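Local coordinates for 11S globulin (Wrightia tinctoria, PDB 5WXU), which binds the plant hormone auxin (indole-3-acetic acid) and, as an 11S globulin, probably serves as a seed storage protein, at the interface of chains A and B. Sequence-based numbering; all coordinates share one arbitrary frame. Chains: chain A/B, 11S globulin.

Chains A and B, two subunits of the 11S globulin hexamer, meet in contacts 1, 2 and 3. The C-alpha centres of contact 1 and contact 2 lie about 26 Å apart. Contact 3 is about 23 Å from contact 1 and about 20 Å from contact 2. The three share no residue. In contact 1 a C-terminal helix of chain A, 431-438, packs on chain B. In contact 2 helix 231-238 of chain B packs on chain A. Contact 3 joins loops of chain A to strands 198-201 and 221-224 of chain B. Each subunit thus lends a helix to the other's surface.

Contact 1: the interface of chains A and B. Residues chain A 433, 436-437; chain B 92, 259-261, 265.
A:Val433, A:Asn436 and A:Val437 have helical backbone torsions (phi -65° to -76°) on one side of helix 431-438, and they face extended B:Leu92 of strand 91-98, B:Val259 of strand 258-260 and the loop residues B:Val261 and B:Leu265. B:Leu92 uses one methyl, CD2. Its CG is anti to the backbone N (chi1 169°), and CD2 reaches in among the three helix residues. CD2 of B:Leu92 lies 3.9 Å from A:Asn436 CB and about as close to A:Val433 CA. A:Val437 meets the same methyl through CG2. A:Asn436 crosses B:Val261 at about a right angle. Both methyls of that valine lie against the side-chain amide of A:Asn436: CG1 of B:Val261 is 3.6 Å from OD1 of A:Asn436, and CG2 is 3.8 Å from CG of A:Asn436. B:Leu265 adds its methyl CD1 near ND2 of A:Asn436. OD1 of A:Asn436 is 2.9 Å from water 1, which lies 2.7 Å from the backbone O of B:Arg260. The water thus links the helix to the end of the strand. The side chain of B:Arg260 is poorly ordered. The patch places a helix near the C-terminus of one subunit against strand and loop residues of its neighbour within the hexamer.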
loop_
_atom_site.group_PDB
_atom_site.type_symbol
_atom_site.label_atom_id
_atom_site.label_comp_id
_atom_site.label_asym_id
_atom_site.label_seq_id
_atom_site.Cartn_x
_atom_site.Cartn_y
_atom_site.Cartn_z
ATOM N N VAL A 433 29.260 -17.714 21.199
ATOM C CA VAL A 433 28.161 -18.651 21.194
ATOM C C VAL A 433 28.621 -19.925 20.522
ATOM O O VAL A 433 28.308 -21.019 20.956
ATOM C CB VAL A 433 26.925 -18.011 20.478
ATOM C CG1 VAL A 433 25.805 -19.009 20.204
ATOM C CG2 VAL A 433 26.475 -16.761 21.223
ATOM N N ASN A 436 30.995 -22.094 22.713
ATOM C CA ASN A 436 30.207 -22.835 23.696
ATOM C C ASN A 436 29.313 -23.911 23.166
ATOM O O ASN A 436 29.234 -25.033 23.732
ATOM C CB ASN A 436 29.481 -21.819 24.585
ATOM C CG ASN A 436 30.415 -21.211 25.596
ATOM O OD1 ASN A 436 30.711 -21.879 26.634
ATOM N ND2 ASN A 436 30.948 -20.017 25.316
ATOM N N VAL A 437 28.632 -23.663 22.043
ATOM C CA VAL A 437 27.691 -24.632 21.549
ATOM C C VAL A 437 28.414 -25.817 20.892
ATOM O O VAL A 437 27.986 -26.934 21.036
ATOM C CB VAL A 437 26.737 -23.985 20.537
ATOM C CG1 VAL A 437 25.894 -25.030 19.824
ATOM C CG2 VAL A 437 25.825 -22.963 21.211
ATOM N N LEU B 92 22.978 -20.685 27.944
ATOM C CA LEU B 92 22.915 -20.291 26.526
ATOM C C LEU B 92 21.945 -21.204 25.782
ATOM O O LEU B 92 22.141 -22.433 25.723
ATOM C CB LEU B 92 24.328 -20.293 25.933
ATOM C CG LEU B 92 24.498 -20.165 24.428
ATOM C CD1 LEU B 92 23.878 -18.812 24.011
ATOM C CD2 LEU B 92 25.973 -20.228 24.045
ATOM N N VAL B 259 23.045 -24.714 27.152
ATOM C CA VAL B 259 24.368 -25.069 27.718
ATOM C C VAL B 259 24.906 -24.021 28.677
ATOM O O VAL B 259 24.728 -22.788 28.518
ATOM C CB VAL B 259 25.373 -25.332 26.629
ATOM C CG1 VAL B 259 24.844 -26.406 25.689
ATOM C CG2 VAL B 259 25.767 -24.070 25.858
ATOM N N ARG B 260 25.645 -24.490 29.688
ATOM C CA ARG B 260 26.246 -23.613 30.651
ATOM C C ARG B 260 27.484 -22.995 30.130
ATOM O O ARG B 260 28.337 -23.678 29.624
ATOM C CB ARG B 260 26.641 -24.391 31.901
ATOM C CG ARG B 260 27.298 -23.474 32.943
ATOM C CD ARG B 260 26.881 -23.834 34.367
ATOM N NE ARG B 260 25.464 -23.527 34.581
ATOM C CZ ARG B 260 24.467 -24.416 34.693
ATOM N NH1 ARG B 260 24.680 -25.738 34.633
ATOM N NH2 ARG B 260 23.221 -23.967 34.871
ATOM N N VAL B 261 27.618 -21.697 30.276
ATOM C CA VAL B 261 28.824 -20.996 29.927
ATOM C C VAL B 261 29.448 -20.604 31.290
ATOM O O VAL B 261 28.956 -19.705 31.963
ATOM C CB VAL B 261 28.510 -19.746 29.091
ATOM C CG1 VAL B 261 29.781 -19.016 28.622
ATOM C CG2 VAL B 261 27.599 -20.134 27.933
ATOM N N LEU B 265 29.354 -15.477 28.991
ATOM C CA LEU B 265 29.466 -15.274 27.529
ATOM C C LEU B 265 30.163 -13.970 27.212
ATOM O O LEU B 265 29.843 -12.947 27.785
ATOM C CB LEU B 265 28.053 -15.309 26.936
ATOM C CG LEU B 265 27.958 -15.461 25.423
ATOM C CD1 LEU B 265 28.533 -16.796 24.952
ATOM C CD2 LEU B 265 26.506 -15.272 25.057
HETATM O O HOH W 1 29.289 -24.316 27.127
#

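Contact 2: the interface of chains A and B. Residues chain A 343, 346, 395, 452, 458; chain B 233, 236-237.
A:Met343, A:Leu395 and B:Phe233 meet across two subunits of an 11S globulin, a protein of the cupin family. A:Met343 and A:Leu395 stand on strands 343-349 and 393-399 in the second cupin region. B:Phe233, B:Arg236 and B:Ala237 belong to helix 231-238. A:Leu395 reaches towards B:Phe233. CD2 of A:Leu395 sits over the centre of the phenylalanine ring, 3.8 Å from its centroid, in a CH-pi contact. CB of A:Leu395 touches the rim at B:Phe233 CE2, 3.6 Å away. With CG anti to the backbone N (chi1 -169°), the B:Phe233 ring stands out from its helix towards A:Leu395 and A:Met343. The methyl CE of A:Met343 reaches the CD1 and CE1 side of the same ring, 3.2 Å from CE1 of B:Phe233, a tight approach. SD of A:Met343 lies 3.7 Å from B:Ala237 CB. That small methyl also meets A:Pro346, whose CG is 3.8 Å from B:Ala237 CB. Among polar groups, NH1 of A:Arg452 makes a weak hydrogen bond to the backbone O of B:Ala237, at 3.3 Å with 125° at the hydrogen. NH1 of A:Arg452 is also 3.0 Å from B:Arg236 O, but aims no N-H at it. CD2 of A:Leu458 lies 3.7 Å above one face of that guanidinium.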
loop_
_atom_site.group_PDB
_atom_site.type_symbol
_atom_site.label_atom_id
_atom_site.label_comp_id
_atom_site.label_asym_id
_atom_site.label_seq_id
_atom_site.Cartn_x
_atom_site.Cartn_y
_atom_site.Cartn_z
ATOM N N MET A 343 30.199 -25.082 -5.757
ATOM C CA MET A 343 29.074 -25.296 -4.898
ATOM C C MET A 343 28.300 -23.990 -4.709
ATOM O O MET A 343 28.808 -22.881 -4.903
ATOM C CB MET A 343 29.561 -25.779 -3.519
ATOM C CG MET A 343 30.118 -27.154 -3.442
ATOM S SD MET A 343 30.945 -27.326 -1.800
ATOM C CE MET A 343 30.735 -29.018 -1.373
ATOM N N PRO A 346 25.762 -24.101 1.622
ATOM C CA PRO A 346 24.699 -24.680 2.378
ATOM C C PRO A 346 23.747 -23.620 2.985
ATOM O O PRO A 346 24.195 -22.601 3.369
ATOM C CB PRO A 346 25.389 -25.407 3.518
ATOM C CG PRO A 346 26.825 -25.469 3.187
ATOM C CD PRO A 346 27.080 -24.361 2.213
ATOM N N LEU A 395 22.592 -28.651 0.442
ATOM C CA LEU A 395 23.930 -28.392 -0.105
ATOM C C LEU A 395 23.956 -28.916 -1.511
ATOM O O LEU A 395 23.381 -29.968 -1.738
ATOM C CB LEU A 395 24.935 -29.270 0.636
ATOM C CG LEU A 395 25.407 -28.927 2.000
ATOM C CD1 LEU A 395 24.458 -29.550 3.010
ATOM C CD2 LEU A 395 26.889 -29.397 2.050
ATOM N N ARG A 452 35.743 -19.201 4.266
ATOM C CA ARG A 452 35.209 -18.875 2.922
ATOM C C ARG A 452 34.827 -17.390 2.878
ATOM O O ARG A 452 34.002 -16.928 3.688
ATOM C CB ARG A 452 33.945 -19.681 2.548
ATOM C CG ARG A 452 33.918 -21.180 2.794
ATOM C CD ARG A 452 34.904 -21.988 2.012
ATOM N NE ARG A 452 34.949 -21.749 0.582
ATOM C CZ ARG A 452 34.945 -22.706 -0.367
ATOM N NH1 ARG A 452 34.751 -23.988 -0.085
ATOM N NH2 ARG A 452 35.059 -22.352 -1.653
ATOM N N LEU A 458 30.517 -20.742 -4.349
ATOM C CA LEU A 458 31.848 -21.127 -3.817
ATOM C C LEU A 458 32.709 -21.579 -4.981
ATOM O O LEU A 458 32.272 -22.360 -5.817
ATOM C CB LEU A 458 31.738 -22.194 -2.791
ATOM C CG LEU A 458 30.855 -21.872 -1.578
ATOM C CD1 LEU A 458 30.791 -23.074 -0.679
ATOM C CD2 LEU A 458 31.432 -20.685 -0.826
ATOM N N PHE B 233 31.243 -33.322 3.312
ATOM C CA PHE B 233 30.591 -32.477 2.284
ATOM C C PHE B 233 30.393 -31.098 2.868
ATOM O O PHE B 233 30.892 -30.096 2.334
ATOM C CB PHE B 233 29.287 -33.162 1.886
ATOM C CG PHE B 233 28.594 -32.579 0.651
ATOM C CD1 PHE B 233 29.254 -31.861 -0.305
ATOM C CD2 PHE B 233 27.226 -32.801 0.489
ATOM C CE1 PHE B 233 28.560 -31.375 -1.417
ATOM C CE2 PHE B 233 26.537 -32.297 -0.601
ATOM C CZ PHE B 233 27.221 -31.615 -1.566
ATOM N N ARG B 236 33.819 -29.442 3.246
ATOM C CA ARG B 236 34.386 -28.861 2.034
ATOM C C ARG B 236 33.710 -27.543 1.690
ATOM O O ARG B 236 34.354 -26.578 1.277
ATOM C CB ARG B 236 34.359 -29.859 0.861
ATOM C CG ARG B 236 35.605 -30.770 0.933
ATOM C CD ARG B 236 35.471 -32.163 0.284
ATOM N NE ARG B 236 34.753 -32.137 -1.004
ATOM C CZ ARG B 236 33.611 -32.792 -1.300
ATOM N NH1 ARG B 236 32.984 -33.593 -0.424
ATOM N NH2 ARG B 236 33.091 -32.655 -2.515
ATOM N N ALA B 237 32.399 -27.512 1.914
ATOM C CA ALA B 237 31.686 -26.279 1.692
ATOM C C ALA B 237 32.131 -25.112 2.617
ATOM O O ALA B 237 32.410 -23.975 2.179
ATOM C CB ALA B 237 30.191 -26.571 1.788
#

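Contact 3: the interface of chains A and B. Residues chain A 45, 369-370, 391-392; chain B 198, 200, 221, 223.
A:Ser370 and B:Tyr200 meet through their hydroxyls, in a hydrogen bond of 2.6 Å between OG and OH; either hydroxyl could be the donor. B:Tyr200 CG is anti to the carbonyl carbon (chi1 -76°), which sends the ring out to chain A. The serine oxygen lies in the ring plane, at its edge. B:Asn223 adds a weak hydrogen bond from ND2 to the backbone O of A:Gly369, at 2.9 Å. Water 2 also bridges the chains, 2.9 Å from OH of A:Tyr392 and 2.7 Å from NE of B:Arg198. It sits in the plane of the guanidinium, and the angle at the NE hydrogen is 159°. In the packing, the same A:Gly369 O lies above one face of the B:Tyr200 ring, towards the rim, shared with the amide. A:Asn391 O is in plane at the ring edge, 3.4 Å from CE2 of B:Tyr200. A phenylalanine in place of B:Tyr200 would probably keep much of this packing but lose the hydroxyl that A:Ser370 OG bonds to. CD2 of B:Leu221 touches both carboxylate oxygens of A:Asp45, 3.7 Å from its OD1. CD1 of the leucine lies over one face of the B:Arg198 guanidinium. In the fold, strands 198-201 and 221-224 of chain B meet loops in the second cupin region of chain A.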
loop_
_atom_site.group_PDB
_atom_site.type_symbol
_atom_site.label_atom_id
_atom_site.label_comp_id
_atom_site.label_asym_id
_atom_site.label_seq_id
_atom_site.Cartn_x
_atom_site.Cartn_y
_atom_site.Cartn_z
ATOM N N ASP A 45 5.809 -33.027 6.414
ATOM C CA ASP A 45 6.780 -33.708 7.316
ATOM C C ASP A 45 7.438 -34.866 6.567
ATOM O O ASP A 45 7.097 -36.021 6.727
ATOM C CB ASP A 45 6.102 -34.219 8.586
ATOM C CG ASP A 45 7.127 -34.830 9.579
ATOM O OD1 ASP A 45 8.320 -34.557 9.428
ATOM O OD2 ASP A 45 6.665 -35.496 10.520
ATOM N N GLY A 369 16.395 -32.329 7.171
ATOM C CA GLY A 369 15.097 -31.973 7.673
ATOM C C GLY A 369 15.025 -32.001 9.175
ATOM O O GLY A 369 15.912 -31.486 9.811
ATOM N N SER A 370 13.976 -32.647 9.704
ATOM C CA SER A 370 13.687 -32.712 11.119
ATOM C C SER A 370 14.292 -33.927 11.848
ATOM O O SER A 370 14.283 -33.952 13.056
ATOM C CB SER A 370 12.183 -32.704 11.339
ATOM O OG SER A 370 11.616 -31.513 10.774
ATOM N N ASN A 391 12.567 -24.293 4.874
ATOM C CA ASN A 391 13.453 -24.492 6.047
ATOM C C ASN A 391 14.308 -25.749 6.081
ATOM O O ASN A 391 15.244 -25.774 6.916
ATOM C CB ASN A 391 12.647 -24.446 7.379
ATOM C CG ASN A 391 12.153 -23.067 7.716
ATOM O OD1 ASN A 391 12.537 -22.010 7.114
ATOM N ND2 ASN A 391 11.409 -23.034 8.734
ATOM N N TYR A 392 14.142 -26.674 5.152
ATOM C CA TYR A 392 15.108 -27.781 5.001
ATOM C C TYR A 392 16.433 -27.253 4.545
ATOM O O TYR A 392 16.520 -26.442 3.630
ATOM C CB TYR A 392 14.616 -28.855 3.988
ATOM C CG TYR A 392 13.487 -29.798 4.481
ATOM C CD1 TYR A 392 12.333 -29.314 5.072
ATOM C CD2 TYR A 392 13.598 -31.162 4.364
ATOM C CE1 TYR A 392 11.319 -30.189 5.529
ATOM C CE2 TYR A 392 12.589 -32.041 4.825
ATOM C CZ TYR A 392 11.454 -31.550 5.395
ATOM O OH TYR A 392 10.493 -32.411 5.847
ATOM N N ARG B 198 8.270 -26.921 13.743
ATOM C CA ARG B 198 9.633 -27.364 13.614
ATOM C C ARG B 198 10.556 -26.488 14.373
ATOM O O ARG B 198 10.432 -25.234 14.358
ATOM C CB ARG B 198 10.135 -27.342 12.159
ATOM C CG ARG B 198 9.677 -28.453 11.258
ATOM C CD ARG B 198 8.307 -28.291 10.756
ATOM N NE ARG B 198 7.966 -29.226 9.667
ATOM C CZ ARG B 198 6.729 -29.454 9.338
ATOM N NH1 ARG B 198 5.758 -28.853 9.987
ATOM N NH2 ARG B 198 6.430 -30.318 8.387
ATOM N N TYR B 200 14.592 -26.009 14.479
ATOM C CA TYR B 200 15.805 -26.361 13.787
ATOM C C TYR B 200 16.922 -25.653 14.502
ATOM O O TYR B 200 17.052 -24.468 14.413
ATOM C CB TYR B 200 15.731 -26.020 12.287
ATOM C CG TYR B 200 14.873 -27.028 11.469
ATOM C CD1 TYR B 200 14.153 -28.088 12.088
ATOM C CD2 TYR B 200 14.818 -26.973 10.122
ATOM C CE1 TYR B 200 13.368 -28.960 11.352
ATOM C CE2 TYR B 200 14.002 -27.821 9.371
ATOM C CZ TYR B 200 13.299 -28.834 9.959
ATOM O OH TYR B 200 12.550 -29.746 9.178
ATOM N N LEU B 221 9.337 -32.260 16.303
ATOM C CA LEU B 221 10.246 -32.018 15.221
ATOM C C LEU B 221 11.270 -31.049 15.753
ATOM O O LEU B 221 11.061 -29.838 15.719
ATOM C CB LEU B 221 9.461 -31.477 14.021
ATOM C CG LEU B 221 8.325 -32.368 13.466
ATOM C CD1 LEU B 221 7.538 -31.671 12.327
ATOM C CD2 LEU B 221 8.842 -33.731 13.006
ATOM N N ASN B 223 15.571 -30.743 16.137
ATOM C CA ASN B 223 16.729 -31.376 15.581
ATOM C C ASN B 223 17.909 -30.403 15.437
ATOM O O ASN B 223 17.723 -29.213 15.160
ATOM C CB ASN B 223 16.269 -31.752 14.132
ATOM C CG ASN B 223 17.252 -32.579 13.369
ATOM O OD1 ASN B 223 17.764 -33.589 13.895
ATOM N ND2 ASN B 223 17.517 -32.192 12.080
HETATM O O HOH W 2 9.469 -30.680 7.993
#